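Local coordinates for protein vaginolysin (Gardnerella vaginalis, PDB 5IMY) that probably acts as a secreted, cholesterol-binding cytolysin toxin that forms pores in host cell membranes, at residues S107-N112 / R245-K250; F95-N100 / T352-D357. All blocks are in the same frame, centred on the assembly; numbering follows the deposited sequence.

Interaction 1 of 2, residues S107-N112 / R245-K250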
loop_
_atom_site.group_PDB
_atom_site.type_symbol
_atom_site.label_atom_id
_atom_site.label_comp_id
_atom_site.label_asym_id
_atom_site.label_seq_id
_atom_site.Cartn_x
_atom_site.Cartn_y
_atom_site.Cartn_z
ATOM N N SER A 107 -33.809 -32.284 -9.997
ATOM C CA SER A 107 -34.902 -33.083 -10.529
ATOM C C SER A 107 -34.792 -34.501 -9.990
ATOM O O SER A 107 -33.691 -35.051 -9.881
ATOM C CB SER A 107 -34.883 -33.100 -12.059
ATOM O OG SER A 107 -33.674 -33.653 -12.549
ATOM N N LEU A 108 -35.936 -35.084 -9.650
ATOM C CA LEU A 108 -35.952 -36.414 -9.065
ATOM C C LEU A 108 -35.589 -37.467 -10.108
ATOM O O LEU A 108 -35.721 -37.261 -11.318
ATOM C CB LEU A 108 -37.329 -36.723 -8.480
ATOM C CG LEU A 108 -37.822 -35.764 -7.397
ATOM C CD1 LEU A 108 -39.310 -35.952 -7.155
ATOM C CD2 LEU A 108 -37.042 -35.972 -6.112
ATOM N N ILE A 109 -35.111 -38.604 -9.616
ATOM C CA ILE A 109 -34.946 -39.806 -10.423
ATOM C C ILE A 109 -36.167 -40.672 -10.164
ATOM O O ILE A 109 -36.349 -41.190 -9.056
ATOM C CB ILE A 109 -33.651 -40.555 -10.083
ATOM C CG1 ILE A 109 -32.434 -39.659 -10.322
ATOM C CG2 ILE A 109 -33.537 -41.826 -10.924
ATOM C CD1 ILE A 109 -31.154 -40.208 -9.731
ATOM N N SER A 110 -37.019 -40.820 -11.174
ATOM C CA SER A 110 -38.192 -41.671 -11.049
ATOM C C SER A 110 -37.752 -43.126 -11.121
ATOM O O SER A 110 -37.094 -43.536 -12.083
ATOM C CB SER A 110 -39.206 -41.356 -12.144
ATOM O OG SER A 110 -38.918 -40.115 -12.762
ATOM N N ALA A 111 -38.103 -43.900 -10.102
ATOM C CA ALA A 111 -37.753 -45.313 -10.062
ATOM C C ALA A 111 -38.571 -45.971 -8.966
ATOM O O ALA A 111 -39.047 -45.306 -8.040
ATOM C CB ALA A 111 -36.257 -45.522 -9.812
ATOM N N ASN A 112 -38.738 -47.280 -9.089
ATOM C CA ASN A 112 -39.428 -48.028 -8.054
ATOM C C ASN A 112 -38.560 -48.066 -6.807
ATOM O O ASN A 112 -37.471 -48.646 -6.822
ATOM C CB ASN A 112 -39.745 -49.441 -8.536
ATOM C CG ASN A 112 -40.558 -49.452 -9.813
ATOM O OD1 ASN A 112 -41.307 -48.516 -10.092
ATOM N ND2 ASN A 112 -40.417 -50.514 -10.596
ATOM N N ARG A 245 -32.333 -43.364 -18.558
ATOM C CA ARG A 245 -32.767 -42.316 -17.629
ATOM C C ARG A 245 -31.599 -41.384 -17.341
ATOM O O ARG A 245 -31.787 -40.307 -16.766
ATOM C CB ARG A 245 -33.315 -42.853 -16.304
ATOM C CG ARG A 245 -34.733 -43.401 -16.401
ATOM C CD ARG A 245 -35.250 -43.806 -15.036
ATOM N NE ARG A 245 -36.486 -44.571 -15.140
ATOM C CZ ARG A 245 -37.654 -44.057 -15.510
ATOM N NH1 ARG A 245 -37.753 -42.771 -15.820
ATOM N NH2 ARG A 245 -38.726 -44.834 -15.577
ATOM N N GLY A 246 -30.394 -41.792 -17.724
ATOM C CA GLY A 246 -29.233 -40.939 -17.586
ATOM C C GLY A 246 -28.543 -41.001 -16.246
ATOM O O GLY A 246 -27.947 -40.004 -15.823
ATOM N N VAL A 247 -28.605 -42.135 -15.558
ATOM C CA VAL A 247 -27.883 -42.336 -14.303
ATOM C C VAL A 247 -26.642 -43.152 -14.639
ATOM O O VAL A 247 -26.686 -44.384 -14.695
ATOM C CB VAL A 247 -28.750 -43.019 -13.242
ATOM C CG1 VAL A 247 -27.998 -43.095 -11.921
ATOM C CG2 VAL A 247 -30.063 -42.273 -13.065
ATOM N N ASP A 248 -25.532 -42.456 -14.870
ATOM C CA ASP A 248 -24.269 -43.082 -15.222
ATOM C C ASP A 248 -23.152 -42.223 -14.643
ATOM O O ASP A 248 -23.402 -41.223 -13.961
ATOM C CB ASP A 248 -24.144 -43.244 -16.741
ATOM C CG ASP A 248 -24.444 -41.961 -17.492
ATOM O OD1 ASP A 248 -25.036 -41.042 -16.890
ATOM O OD2 ASP A 248 -24.096 -41.875 -18.688
ATOM N N ASN A 249 -21.906 -42.613 -14.920
ATOM C CA ASN A 249 -20.781 -41.876 -14.358
ATOM C C ASN A 249 -20.709 -40.439 -14.856
ATOM O O ASN A 249 -19.954 -39.647 -14.284
ATOM C CB ASN A 249 -19.448 -42.582 -14.646
ATOM C CG ASN A 249 -19.470 -43.420 -15.908
ATOM O OD1 ASN A 249 -20.094 -43.055 -16.904
ATOM N ND2 ASN A 249 -18.786 -44.560 -15.866
ATOM N N LYS A 250 -21.468 -40.080 -15.891
ATOM C CA LYS A 250 -21.572 -38.680 -16.283
ATOM C C LYS A 250 -22.539 -37.912 -15.390
ATOM O O LYS A 250 -22.399 -36.694 -15.231
ATOM C CB LYS A 250 -22.022 -38.569 -17.740
ATOM C CG LYS A 250 -20.882 -38.578 -18.749
ATOM C CD LYS A 250 -21.264 -37.830 -20.017
ATOM C CE LYS A 250 -21.305 -36.320 -19.792
ATOM N NZ LYS A 250 -22.196 -35.632 -20.765
#
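The guanidinium of Arg-245 receives the backbone carbonyl of Ser-110 over one face, with Ser-110 O 3.3 Å above the plane and displaced toward the rim on the NE side. From there Ser-110 O is 3.3 Å from Arg-245 NE and 3.5 Å from Arg-245 CZ, but the N-H points poorly for a hydrogen bond. What remains is a carbonyl dipole lying against a flat cation, probably a mildly favourable electrostatic contact. The arginine chain runs extended from CG to NE, and a last torsion of -70° turns the flat group across that line, presenting a face to the oxygen. At the far end of the group, Arg-245 NH1 brushes Ser-110 CB at 4.2 Å. Behind this polar outer part lies a small apolar one. Ile-109 and Val-247 meet tip to tip, Val-247 CG2 lying 4.1 Å from Ile-109 CD1; Ile-109 CG2 is equally near the same methyl, which therefore faces both branches of the isoleucine. Arg-96 of strand 94-96 touches Val-247, while the carbonyl of Val-247 accepts a hydrogen bond from Tyr-28 OH. The turn between these two side chains is a Schellman motif: Gly-246, at positive phi, is the C-prime residue, and the amides of Gly-246 and Val-247 bond back into helix 240-243, ending it just where the chain meets loop 107-112.

Interaction 2 of 2, residues F95-N100 / T352-D357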
loop_
_atom_site.group_PDB
_atom_site.type_symbol
_atom_site.label_atom_id
_atom_site.label_comp_id
_atom_site.label_asym_id
_atom_site.label_seq_id
_atom_site.Cartn_x
_atom_site.Cartn_y
_atom_site.Cartn_z
ATOM N N PHE A 95 -31.475 -37.629 -6.686
ATOM C CA PHE A 95 -31.190 -36.697 -7.766
ATOM C C PHE A 95 -30.029 -37.225 -8.593
ATOM O O PHE A 95 -29.346 -38.182 -8.218
ATOM C CB PHE A 95 -30.822 -35.299 -7.251
ATOM C CG PHE A 95 -31.735 -34.770 -6.186
ATOM C CD1 PHE A 95 -33.109 -34.861 -6.312
ATOM C CD2 PHE A 95 -31.206 -34.166 -5.059
ATOM C CE1 PHE A 95 -33.939 -34.363 -5.326
ATOM C CE2 PHE A 95 -32.028 -33.670 -4.072
ATOM C CZ PHE A 95 -33.396 -33.769 -4.204
ATOM N N ARG A 96 -29.807 -36.577 -9.730
ATOM C CA ARG A 96 -28.554 -36.698 -10.457
ATOM C C ARG A 96 -27.640 -35.547 -10.069
ATOM O O ARG A 96 -28.083 -34.403 -9.935
ATOM C CB ARG A 96 -28.794 -36.681 -11.967
ATOM C CG ARG A 96 -29.510 -37.907 -12.490
ATOM C CD ARG A 96 -30.057 -37.681 -13.886
ATOM N NE ARG A 96 -31.099 -38.654 -14.201
ATOM C CZ ARG A 96 -32.407 -38.421 -14.126
ATOM N NH1 ARG A 96 -32.869 -37.232 -13.758
ATOM N NH2 ARG A 96 -33.264 -39.387 -14.430
ATOM N N ALA A 97 -26.360 -35.857 -9.874
ATOM C CA ALA A 97 -25.349 -34.828 -9.652
ATOM C C ALA A 97 -25.084 -34.157 -10.996
ATOM O O ALA A 97 -24.093 -34.419 -11.681
ATOM C CB ALA A 97 -24.083 -35.430 -9.054
ATOM N N ASP A 98 -26.004 -33.278 -11.379
ATOM C CA ASP A 98 -26.009 -32.694 -12.716
ATOM C C ASP A 98 -26.093 -31.174 -12.595
ATOM O O ASP A 98 -25.836 -30.582 -11.540
ATOM C CB ASP A 98 -27.165 -33.272 -13.541
ATOM C CG ASP A 98 -28.517 -32.759 -13.086
ATOM O OD1 ASP A 98 -28.711 -32.592 -11.863
ATOM O OD2 ASP A 98 -29.384 -32.513 -13.951
ATOM N N LYS A 99 -26.469 -30.520 -13.698
ATOM C CA LYS A 99 -26.534 -29.062 -13.720
ATOM C C LYS A 99 -27.688 -28.544 -12.872
ATOM O O LYS A 99 -27.572 -27.491 -12.234
ATOM C CB LYS A 99 -26.670 -28.566 -15.160
ATOM C CG LYS A 99 -26.355 -27.091 -15.336
ATOM C CD LYS A 99 -27.036 -26.517 -16.568
ATOM C CE LYS A 99 -26.643 -25.066 -16.803
ATOM N NZ LYS A 99 -27.528 -24.103 -16.086
ATOM N N ASN A 100 -28.812 -29.262 -12.858
ATOM C CA ASN A 100 -29.964 -28.817 -12.082
ATOM C C ASN A 100 -29.621 -28.723 -10.600
ATOM O O ASN A 100 -29.920 -27.718 -9.944
ATOM C CB ASN A 100 -31.142 -29.765 -12.306
ATOM C CG ASN A 100 -31.804 -29.565 -13.656
ATOM O OD1 ASN A 100 -31.812 -28.459 -14.199
ATOM N ND2 ASN A 100 -32.364 -30.636 -14.204
ATOM N N THR A 352 -26.795 -33.629 0.381
ATOM C CA THR A 352 -26.832 -34.797 -0.485
ATOM C C THR A 352 -25.574 -35.631 -0.284
ATOM O O THR A 352 -24.492 -35.103 -0.014
ATOM C CB THR A 352 -26.948 -34.405 -1.963
ATOM O OG1 THR A 352 -25.740 -33.760 -2.390
ATOM C CG2 THR A 352 -28.131 -33.474 -2.188
ATOM N N SER A 353 -25.735 -36.945 -0.418
ATOM C CA SER A 353 -24.632 -37.887 -0.337
ATOM C C SER A 353 -24.675 -38.800 -1.554
ATOM O O SER A 353 -25.750 -39.107 -2.079
ATOM C CB SER A 353 -24.698 -38.720 0.949
ATOM O OG SER A 353 -24.629 -37.892 2.095
ATOM N N PHE A 354 -23.499 -39.226 -2.003
ATOM C CA PHE A 354 -23.418 -40.100 -3.165
ATOM C C PHE A 354 -23.930 -41.493 -2.825
ATOM O O PHE A 354 -23.635 -42.040 -1.760
ATOM C CB PHE A 354 -21.978 -40.188 -3.670
ATOM C CG PHE A 354 -21.501 -38.948 -4.372
ATOM C CD1 PHE A 354 -21.993 -38.612 -5.622
ATOM C CD2 PHE A 354 -20.550 -38.126 -3.788
ATOM C CE1 PHE A 354 -21.555 -37.475 -6.274
ATOM C CE2 PHE A 354 -20.107 -36.988 -4.435
ATOM C CZ PHE A 354 -20.609 -36.661 -5.680
ATOM N N VAL A 355 -24.704 -42.069 -3.746
ATOM C CA VAL A 355 -25.226 -43.418 -3.543
ATOM C C VAL A 355 -24.089 -44.431 -3.526
ATOM O O VAL A 355 -24.131 -45.420 -2.784
ATOM C CB VAL A 355 -26.261 -43.752 -4.634
ATOM C CG1 VAL A 355 -26.712 -45.210 -4.533
ATOM C CG2 VAL A 355 -27.456 -42.815 -4.532
ATOM N N LYS A 356 -23.054 -44.202 -4.337
ATOM C CA LYS A 356 -21.993 -45.192 -4.496
ATOM C C LYS A 356 -21.340 -45.528 -3.160
ATOM O O LYS A 356 -21.171 -46.704 -2.818
ATOM C CB LYS A 356 -20.948 -44.682 -5.491
ATOM C CG LYS A 356 -19.832 -45.685 -5.781
ATOM C CD LYS A 356 -18.455 -45.030 -5.814
ATOM C CE LYS A 356 -18.091 -44.508 -7.197
ATOM N NZ LYS A 356 -16.748 -45.007 -7.614
ATOM N N ASP A 357 -20.958 -44.506 -2.390
ATOM C CA ASP A 357 -20.195 -44.714 -1.164
ATOM C C ASP A 357 -20.759 -43.953 0.032
ATOM O O ASP A 357 -20.108 -43.909 1.082
ATOM C CB ASP A 357 -18.730 -44.316 -1.380
ATOM C CG ASP A 357 -18.583 -42.908 -1.922
ATOM O OD1 ASP A 357 -19.560 -42.135 -1.840
ATOM O OD2 ASP A 357 -17.491 -42.577 -2.430
#
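Phe-95 turns its ring edge to Thr-352, and Ala-97, two residues on, meets the ring of Phe-354. In the first pair, Thr-352 CG2 stands near the plane of the Phe-95 ring, 4.3 Å from Phe-95 CD2. The threonine is rotated with its methyl opposite its own carbonyl carbon and OG1 beside both backbone branches (chi1 68°), which directs CG2 to the ring. Phe-95 points its CB neither at nor away from the partner; with CG beside the backbone N (chi1 -47°), the ring swings nearer. Phe-354 behaves likewise, its CB not aimed at the neighbour but its ring coming nearer until Phe-354 CE1 is 4.3 Å from Ala-97 CB, an oblique approach. Ala-97 faces Phe-354 directly and is the centre of an inverse gamma turn, closed by a weak bond from Asp-98 N to Arg-96 O. Asp-98 follows as the N-cap of helix 99-102, OD2 taking a long, weak bond from Asn-100 N at 3.5 Å. The four touching residues are all buried. Strand 253-261 runs between the two segments, antiparallel to both 94-96 and 347-354, and pairs its backbone with each. The contact thus joins side chains across one intervening strand of the sheet, with Val-254 touched by both phenylalanine side chains and Tyr-34 meeting the Phe-354 ring from outside the sheet.

The two contacts are about 9 Å apart between centres, and strand 94-96 belongs to both settings. In interaction 2 this strand and the turn after it supply side chains that reach across strand 253-261 within a sheet; in interaction 1 it lies beside two loops, its Leu-94 bonding to the backbone of Ile-109. The strand's side chains divide accordingly: Phe-95 packs on Leu-108, with Leu-108 CD2 3.6 Å from Phe-95 CE1, while Arg-96 NH2 lies 2.9 Å from Arg-245 O in the other loop. Interaction 2 is wholly buried and apolar, whereas interaction 1 grades from a buried aliphatic pair to an exposed arginine, in keeping with its place in two loops beside the sheet.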